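Local coordinates for protein quinoline 2-oxidoreductase large subunit (Pseudomonas putida, PDB 1T3Q) that probably hydroxylates quinoline at carbon 2, as the molybdenum-carrying large subunit of a xanthine dehydrogenase family oxidoreductase, at residues B[419-433]-B[633-645]. Numbering follows the deposited sequence.
Sequences QTHREGTYLQTINLL and SDLVLANGGHAAI
A helix lies on a β-sheet here: helix 426-433 runs almost along strand 636-645, the axes 7.7 Å apart at closest approach and 21° from parallel. T429 and L433, one turn apart, face the strand where G640 and G641 bring the backbone close. T429 CG2 rests 3.4 Å from G640 C, and L433 CD2 reaches 3.6 Å from H642 O while CD1 meets A643 CB; G641, having no side chain, leaves room for both residues. In T429, OG1 beside the backbone N (chi1 -73°) leaves CG2 anti to it, set on the strand, and lets the hydroxyl donate to T425 O (2.8 Å) from above the carbonyl plane. Replacing T429 by alanine removes both branches and is likely to open a gap over the glycines and leave T425 O with the T429 N bond but not the hydroxyl. N639 fits its CB against the in-plane edge of the Y426 ring, 3.6 Å from CE1. Opposite the loop before the helix, L637, an apolar filler beneath residues 419-421, lays CD1 3.8 Å from T420 O, and a water links E423 OE1, which also pairs with K739, to L637 N. Charged residues suit the more exposed end, where R422 NE hydrogen-bonds D634 OD1 (2.9 Å) in a salt bridge, tilted from the guanidinium plane, whose face carries T420 CG2. Strands 454-467 and 655-665 flank strand 636-649, giving the α/β layering of a helix packed on a mixed sheet in a molybdopterin-binding domain.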
ATOM      1  N   GLN B 419      29.054  29.876 -23.716  1.00 21.17           N
ATOM      2  CA  GLN B 419      29.265  28.793 -22.763  1.00 21.51           C
ATOM      3  C   GLN B 419      30.667  28.955 -22.196  1.00 21.16           C
ATOM      4  O   GLN B 419      31.643  29.027 -22.943  1.00 21.86           O
ATOM      5  CB  GLN B 419      29.134  27.412 -23.418  1.00 21.69           C
ATOM      6  CG  GLN B 419      29.183  26.274 -22.387  1.00 22.55           C
ATOM      7  CD  GLN B 419      29.143  24.881 -23.004  1.00 24.12           C
ATOM      8  OE1 GLN B 419      30.076  24.462 -23.689  1.00 23.28           O
ATOM      9  NE2 GLN B 419      28.058  24.155 -22.754  1.00 24.62           N
ATOM     10  N   THR B 420      30.766  29.021 -20.876  1.00 21.97           N
ATOM     11  CA  THR B 420      32.061  29.177 -20.233  1.00 22.87           C
ATOM     12  C   THR B 420      32.599  27.837 -19.746  1.00 22.28           C
ATOM     13  O   THR B 420      31.949  27.143 -18.965  1.00 22.84           O
ATOM     14  CB  THR B 420      31.974  30.148 -19.032  1.00 23.89           C
ATOM     15  OG1 THR B 420      31.494  31.422 -19.484  1.00 24.90           O
ATOM     16  CG2 THR B 420      33.349  30.333 -18.391  1.00 22.89           C
ATOM     17  N   HIS B 421      33.785  27.476 -20.224  1.00 22.34           N
ATOM     18  CA  HIS B 421      34.430  26.231 -19.821  1.00 22.98           C
ATOM     19  C   HIS B 421      35.314  26.564 -18.619  1.00 22.47           C
ATOM     20  O   HIS B 421      36.151  27.469 -18.695  1.00 22.94           O
ATOM     21  CB  HIS B 421      35.287  25.677 -20.965  1.00 23.03           C
ATOM     22  CG  HIS B 421      34.547  25.499 -22.255  1.00 25.26           C
ATOM     23  ND1 HIS B 421      34.232  26.551 -23.087  1.00 26.80           N
ATOM     24  CD2 HIS B 421      34.073  24.386 -22.863  1.00 23.11           C
ATOM     25  CE1 HIS B 421      33.601  26.093 -24.155  1.00 25.10           C
ATOM     26  NE2 HIS B 421      33.492  24.782 -24.043  1.00 26.05           N
ATOM     27  N   ARG B 422      35.138  25.837 -17.516  1.00 21.34           N
ATOM     28  CA  ARG B 422      35.909  26.103 -16.303  1.00 20.22           C
ATOM     29  C   ARG B 422      36.867  24.999 -15.859  1.00 21.91           C
ATOM     30  O   ARG B 422      37.963  25.286 -15.379  1.00 20.90           O
ATOM     31  CB  ARG B 422      34.949  26.465 -15.164  1.00 19.25           C
ATOM     32  CG  ARG B 422      34.135  27.724 -15.463  1.00 17.64           C
ATOM     33  CD  ARG B 422      33.258  28.153 -14.300  1.00 20.00           C
ATOM     34  NE  ARG B 422      32.466  29.328 -14.659  1.00 20.07           N
ATOM     35  CZ  ARG B 422      32.962  30.555 -14.791  1.00 23.21           C
ATOM     36  NH1 ARG B 422      32.164  31.557 -15.129  1.00 23.61           N
ATOM     37  NH2 ARG B 422      34.250  30.789 -14.565  1.00 22.69           N
ATOM     38  N   GLU B 423      36.460  23.742 -15.997  1.00 21.42           N
ATOM     39  CA  GLU B 423      37.336  22.636 -15.621  1.00 22.01           C
ATOM     40  C   GLU B 423      36.912  21.369 -16.354  1.00 22.94           C
ATOM     41  O   GLU B 423      35.778  20.905 -16.216  1.00 22.30           O
ATOM     42  CB  GLU B 423      37.323  22.406 -14.096  1.00 21.86           C
ATOM     43  CG  GLU B 423      36.139  21.601 -13.539  1.00 22.29           C
ATOM     44  CD  GLU B 423      34.852  22.404 -13.421  1.00 23.76           C
ATOM     45  OE1 GLU B 423      33.770  21.808 -13.609  1.00 21.96           O
ATOM     46  OE2 GLU B 423      34.913  23.618 -13.123  1.00 22.15           O
ATOM     47  N   GLY B 424      37.829  20.831 -17.150  1.00 24.26           N
ATOM     48  CA  GLY B 424      37.550  19.622 -17.911  1.00 24.83           C
ATOM     49  C   GLY B 424      38.815  19.057 -18.524  1.00 24.80           C
ATOM     50  O   GLY B 424      39.859  19.714 -18.517  1.00 25.45           O
ATOM     51  N   THR B 425      38.724  17.848 -19.070  1.00 22.75           N
ATOM     52  CA  THR B 425      39.878  17.185 -19.670  1.00 21.65           C
ATOM     53  C   THR B 425      39.772  16.999 -21.180  1.00 21.12           C
ATOM     54  O   THR B 425      40.057  15.919 -21.697  1.00 22.66           O
ATOM     55  CB  THR B 425      40.092  15.806 -19.023  1.00 22.36           C
ATOM     56  OG1 THR B 425      38.838  15.110 -18.965  1.00 22.10           O
ATOM     57  CG2 THR B 425      40.650  15.959 -17.616  1.00 20.01           C
ATOM     58  N   TYR B 426      39.388  18.050 -21.894  1.00 21.45           N
ATOM     59  CA  TYR B 426      39.241  17.954 -23.339  1.00 20.62           C
ATOM     60  C   TYR B 426      40.485  17.433 -24.045  1.00 21.29           C
ATOM     61  O   TYR B 426      40.427  16.426 -24.748  1.00 21.33           O
ATOM     62  CB  TYR B 426      38.870  19.314 -23.937  1.00 22.10           C
ATOM     63  CG  TYR B 426      37.666  19.994 -23.322  1.00 21.36           C
ATOM     64  CD1 TYR B 426      36.713  19.275 -22.595  1.00 19.85           C
ATOM     65  CD2 TYR B 426      37.461  21.360 -23.502  1.00 21.88           C
ATOM     66  CE1 TYR B 426      35.588  19.905 -22.066  1.00 22.11           C
ATOM     67  CE2 TYR B 426      36.344  21.997 -22.983  1.00 22.83           C
ATOM     68  CZ  TYR B 426      35.410  21.268 -22.266  1.00 22.37           C
ATOM     69  OH  TYR B 426      34.298  21.905 -21.764  1.00 22.20           O
ATOM     70  N   LEU B 427      41.610  18.126 -23.869  1.00 20.96           N
ATOM     71  CA  LEU B 427      42.853  17.722 -24.512  1.00 20.52           C
ATOM     72  C   LEU B 427      43.287  16.323 -24.102  1.00 20.87           C
ATOM     73  O   LEU B 427      43.605  15.493 -24.953  1.00 21.40           O
ATOM     74  CB  LEU B 427      43.985  18.711 -24.193  1.00 20.26           C
ATOM     75  CG  LEU B 427      45.324  18.347 -24.853  1.00 21.12           C
ATOM     76  CD1 LEU B 427      45.152  18.308 -26.366  1.00 22.19           C
ATOM     77  CD2 LEU B 427      46.396  19.356 -24.471  1.00 21.92           C
ATOM     78  N   GLN B 428      43.303  16.063 -22.801  1.00 20.54           N
ATOM     79  CA  GLN B 428      43.721  14.758 -22.304  1.00 22.38           C
ATOM     80  C   GLN B 428      42.828  13.637 -22.829  1.00 21.79           C
ATOM     81  O   GLN B 428      43.289  12.508 -23.012  1.00 20.29           O
ATOM     82  CB  GLN B 428      43.750  14.752 -20.774  1.00 24.61           C
ATOM     83  CG  GLN B 428      44.121  13.405 -20.173  1.00 31.49           C
ATOM     84  CD  GLN B 428      44.517  13.493 -18.707  1.00 33.54           C
ATOM     85  OE1 GLN B 428      44.043  14.361 -17.969  1.00 34.27           O
ATOM     86  NE2 GLN B 428      45.377  12.576 -18.275  1.00 33.24           N
ATOM     87  N   THR B 429      41.561  13.946 -23.084  1.00 20.11           N
ATOM     88  CA  THR B 429      40.642  12.937 -23.617  1.00 20.10           C
ATOM     89  C   THR B 429      41.051  12.543 -25.036  1.00 18.88           C
ATOM     90  O   THR B 429      41.082  11.364 -25.381  1.00 20.16           O
ATOM     91  CB  THR B 429      39.188  13.451 -23.634  1.00 18.12           C
ATOM     92  OG1 THR B 429      38.688  13.496 -22.292  1.00 17.92           O
ATOM     93  CG2 THR B 429      38.308  12.543 -24.471  1.00 21.35           C
ATOM     94  N   ILE B 430      41.367  13.537 -25.857  1.00 18.97           N
ATOM     95  CA  ILE B 430      41.787  13.287 -27.229  1.00 18.95           C
ATOM     96  C   ILE B 430      43.030  12.389 -27.246  1.00 20.43           C
ATOM     97  O   ILE B 430      43.102  11.423 -28.006  1.00 19.62           O
ATOM     98  CB  ILE B 430      42.124  14.610 -27.949  1.00 18.41           C
ATOM     99  CG1 ILE B 430      40.879  15.502 -28.014  1.00 20.54           C
ATOM    100  CG2 ILE B 430      42.667  14.319 -29.342  1.00 19.76           C
ATOM    101  CD1 ILE B 430      41.142  16.897 -28.560  1.00 18.69           C
ATOM    102  N   ASN B 431      44.002  12.715 -26.398  1.00 20.83           N
ATOM    103  CA  ASN B 431      45.246  11.959 -26.318  1.00 21.73           C
ATOM    104  C   ASN B 431      45.040  10.538 -25.811  1.00 22.19           C
ATOM    105  O   ASN B 431      45.629   9.595 -26.341  1.00 23.67           O
ATOM    106  CB  ASN B 431      46.240  12.688 -25.411  1.00 22.22           C
ATOM    107  CG  ASN B 431      46.753  13.976 -26.025  1.00 23.55           C
ATOM    108  OD1 ASN B 431      47.230  14.871 -25.320  1.00 27.54           O
ATOM    109  ND2 ASN B 431      46.674  14.074 -27.342  1.00 22.26           N
ATOM    110  N   LEU B 432      44.205  10.387 -24.788  1.00 22.98           N
ATOM    111  CA  LEU B 432      43.935   9.072 -24.210  1.00 23.84           C
ATOM    112  C   LEU B 432      43.186   8.201 -25.221  1.00 23.33           C
ATOM    113  O   LEU B 432      43.482   7.016 -25.387  1.00 21.32           O
ATOM    114  CB  LEU B 432      43.089   9.215 -22.943  1.00 24.76           C
ATOM    115  CG  LEU B 432      43.275   8.188 -21.817  1.00 28.16           C
ATOM    116  CD1 LEU B 432      42.039   8.208 -20.940  1.00 25.72           C
ATOM    117  CD2 LEU B 432      43.507   6.796 -22.369  1.00 28.38           C
ATOM    118  N   LEU B 433      42.209   8.803 -25.889  1.00 22.53           N
ATOM    119  CA  LEU B 433      41.413   8.100 -26.882  1.00 21.34           C
ATOM    120  C   LEU B 433      42.319   7.578 -28.000  1.00 22.04           C
ATOM    121  O   LEU B 433      42.186   6.433 -28.432  1.00 20.45           O
ATOM    122  CB  LEU B 433      40.344   9.044 -27.446  1.00 21.38           C
ATOM    123  CG  LEU B 433      39.189   8.447 -28.252  1.00 23.33           C
ATOM    124  CD1 LEU B 433      38.479   7.377 -27.437  1.00 21.44           C
ATOM    125  CD2 LEU B 433      38.211   9.562 -28.627  1.00 21.78           C
ATOM    126  N   SER B 633      25.162  26.517  -8.703  1.00 21.07           N
ATOM    127  CA  SER B 633      25.346  27.944  -8.943  1.00 21.06           C
ATOM    128  C   SER B 633      25.800  28.270 -10.359  1.00 21.54           C
ATOM    129  O   SER B 633      25.828  29.437 -10.757  1.00 22.68           O
ATOM    130  CB  SER B 633      26.360  28.499  -7.945  1.00 20.48           C
ATOM    131  OG  SER B 633      27.602  27.834  -8.081  1.00 20.42           O
ATOM    132  N   ASP B 634      26.141  27.243 -11.129  1.00 19.90           N
ATOM    133  CA  ASP B 634      26.617  27.454 -12.488  1.00 20.47           C
ATOM    134  C   ASP B 634      26.519  26.128 -13.243  1.00 21.24           C
ATOM    135  O   ASP B 634      26.063  25.119 -12.688  1.00 21.26           O
ATOM    136  CB  ASP B 634      28.077  27.930 -12.416  1.00 19.98           C
ATOM    137  CG  ASP B 634      28.565  28.588 -13.696  1.00 22.69           C
ATOM    138  OD1 ASP B 634      29.738  29.027 -13.707  1.00 23.73           O
ATOM    139  OD2 ASP B 634      27.805  28.680 -14.683  1.00 22.35           O
ATOM    140  N   LEU B 635      26.932  26.129 -14.504  1.00 19.22           N
ATOM    141  CA  LEU B 635      26.907  24.911 -15.294  1.00 20.28           C
ATOM    142  C   LEU B 635      27.874  23.918 -14.663  1.00 19.85           C
ATOM    143  O   LEU B 635      28.834  24.312 -14.008  1.00 19.24           O
ATOM    144  CB  LEU B 635      27.376  25.185 -16.724  1.00 20.11           C
ATOM    145  CG  LEU B 635      26.688  26.274 -17.550  1.00 21.10           C
ATOM    146  CD1 LEU B 635      27.337  26.327 -18.923  1.00 20.32           C
ATOM    147  CD2 LEU B 635      25.202  25.979 -17.670  1.00 20.52           C
ATOM    148  N   VAL B 636      27.605  22.636 -14.856  1.00 19.60           N
ATOM    149  CA  VAL B 636      28.483  21.577 -14.365  1.00 18.90           C
ATOM    150  C   VAL B 636      28.727  20.731 -15.614  1.00 19.30           C
ATOM    151  O   VAL B 636      27.964  19.816 -15.923  1.00 18.82           O
ATOM    152  CB  VAL B 636      27.811  20.732 -13.265  1.00 19.24           C
ATOM    153  CG1 VAL B 636      28.738  19.586 -12.839  1.00 17.95           C
ATOM    154  CG2 VAL B 636      27.498  21.615 -12.054  1.00 17.69           C
ATOM    155  N   LEU B 637      29.792  21.062 -16.336  1.00 18.32           N
ATOM    156  CA  LEU B 637      30.132  20.386 -17.580  1.00 18.49           C
ATOM    157  C   LEU B 637      30.988  19.136 -17.445  1.00 18.66           C
ATOM    158  O   LEU B 637      32.080  19.187 -16.894  1.00 20.00           O
ATOM    159  CB  LEU B 637      30.859  21.353 -18.509  1.00 19.32           C
ATOM    160  CG  LEU B 637      30.177  22.697 -18.768  1.00 21.21           C
ATOM    161  CD1 LEU B 637      31.043  23.545 -19.679  1.00 20.05           C
ATOM    162  CD2 LEU B 637      28.804  22.463 -19.377  1.00 21.39           C
ATOM    163  N   ALA B 638      30.482  18.017 -17.955  1.00 17.90           N
ATOM    164  CA  ALA B 638      31.238  16.766 -17.942  1.00 18.56           C
ATOM    165  C   ALA B 638      31.809  16.664 -19.349  1.00 18.21           C
ATOM    166  O   ALA B 638      31.422  17.434 -20.230  1.00 17.53           O
ATOM    167  CB  ALA B 638      30.317  15.589 -17.655  1.00 18.45           C
ATOM    168  N   ASN B 639      32.722  15.727 -19.583  1.00 15.66           N
ATOM    169  CA  ASN B 639      33.291  15.598 -20.919  1.00 15.41           C
ATOM    170  C   ASN B 639      33.842  14.206 -21.158  1.00 14.95           C
ATOM    171  O   ASN B 639      33.947  13.401 -20.234  1.00 16.45           O
ATOM    172  CB  ASN B 639      34.402  16.644 -21.131  1.00 16.20           C
ATOM    173  CG  ASN B 639      35.650  16.342 -20.319  1.00 16.56           C
ATOM    174  OD1 ASN B 639      36.557  15.648 -20.784  1.00 20.98           O
ATOM    175  ND2 ASN B 639      35.693  16.846 -19.097  1.00 16.31           N
ATOM    176  N   GLY B 640      34.180  13.926 -22.408  1.00 16.11           N
ATOM    177  CA  GLY B 640      34.725  12.629 -22.740  1.00 18.08           C
ATOM    178  C   GLY B 640      34.887  12.478 -24.231  1.00 19.20           C
ATOM    179  O   GLY B 640      34.838  13.456 -24.981  1.00 18.24           O
ATOM    180  N   GLY B 641      35.083  11.242 -24.664  1.00 18.12           N
ATOM    181  CA  GLY B 641      35.248  10.978 -26.074  1.00 19.42           C
ATOM    182  C   GLY B 641      34.928   9.532 -26.379  1.00 19.82           C
ATOM    183  O   GLY B 641      34.944   8.683 -25.488  1.00 20.93           O
ATOM    184  N   HIS B 642      34.617   9.261 -27.640  1.00 20.01           N
ATOM    185  CA  HIS B 642      34.307   7.914 -28.083  1.00 19.37           C
ATOM    186  C   HIS B 642      34.938   7.697 -29.439  1.00 18.89           C
ATOM    187  O   HIS B 642      35.073   8.629 -30.231  1.00 19.29           O
ATOM    188  CB  HIS B 642      32.795   7.702 -28.221  1.00 19.89           C
ATOM    189  CG  HIS B 642      32.033   7.912 -26.953  1.00 20.83           C
ATOM    190  ND1 HIS B 642      31.570   9.147 -26.559  1.00 20.04           N
ATOM    191  CD2 HIS B 642      31.678   7.045 -25.975  1.00 20.91           C
ATOM    192  CE1 HIS B 642      30.963   9.035 -25.390  1.00 19.67           C
ATOM    193  NE2 HIS B 642      31.015   7.768 -25.013  1.00 20.83           N
ATOM    194  N   ALA B 643      35.328   6.457 -29.699  1.00 18.54           N
ATOM    195  CA  ALA B 643      35.908   6.077 -30.980  1.00 18.62           C
ATOM    196  C   ALA B 643      35.294   4.732 -31.322  1.00 19.80           C
ATOM    197  O   ALA B 643      35.213   3.840 -30.474  1.00 19.29           O
ATOM    198  CB  ALA B 643      37.423   5.960 -30.883  1.00 19.19           C
ATOM    199  N   ALA B 644      34.838   4.598 -32.559  1.00 18.60           N
ATOM    200  CA  ALA B 644      34.222   3.364 -33.002  1.00 19.08           C
ATOM    201  C   ALA B 644      34.891   2.878 -34.270  1.00 19.08           C
ATOM    202  O   ALA B 644      35.334   3.672 -35.101  1.00 19.90           O
ATOM    203  CB  ALA B 644      32.731   3.581 -33.254  1.00 16.48           C
ATOM    204  N   ILE B 645      34.983   1.561 -34.399  1.00 18.61           N
ATOM    205  CA  ILE B 645      35.549   0.955 -35.588  1.00 18.61           C
ATOM    206  C   ILE B 645      34.428   0.114 -36.178  1.00 19.17           C
ATOM    207  O   ILE B 645      33.833  -0.711 -35.486  1.00 20.44           O
ATOM    208  CB  ILE B 645      36.755   0.053 -35.263  1.00 19.03           C
ATOM    209  CG1 ILE B 645      37.931   0.916 -34.789  1.00 20.60           C
ATOM    210  CG2 ILE B 645      37.151  -0.744 -36.501  1.00 19.31           C
ATOM    211  CD1 ILE B 645      39.182   0.128 -34.429  1.00 22.23           C
TER
HETATM  212  O   HOH W   1      31.881  22.743 -15.318  1.00 22.55           O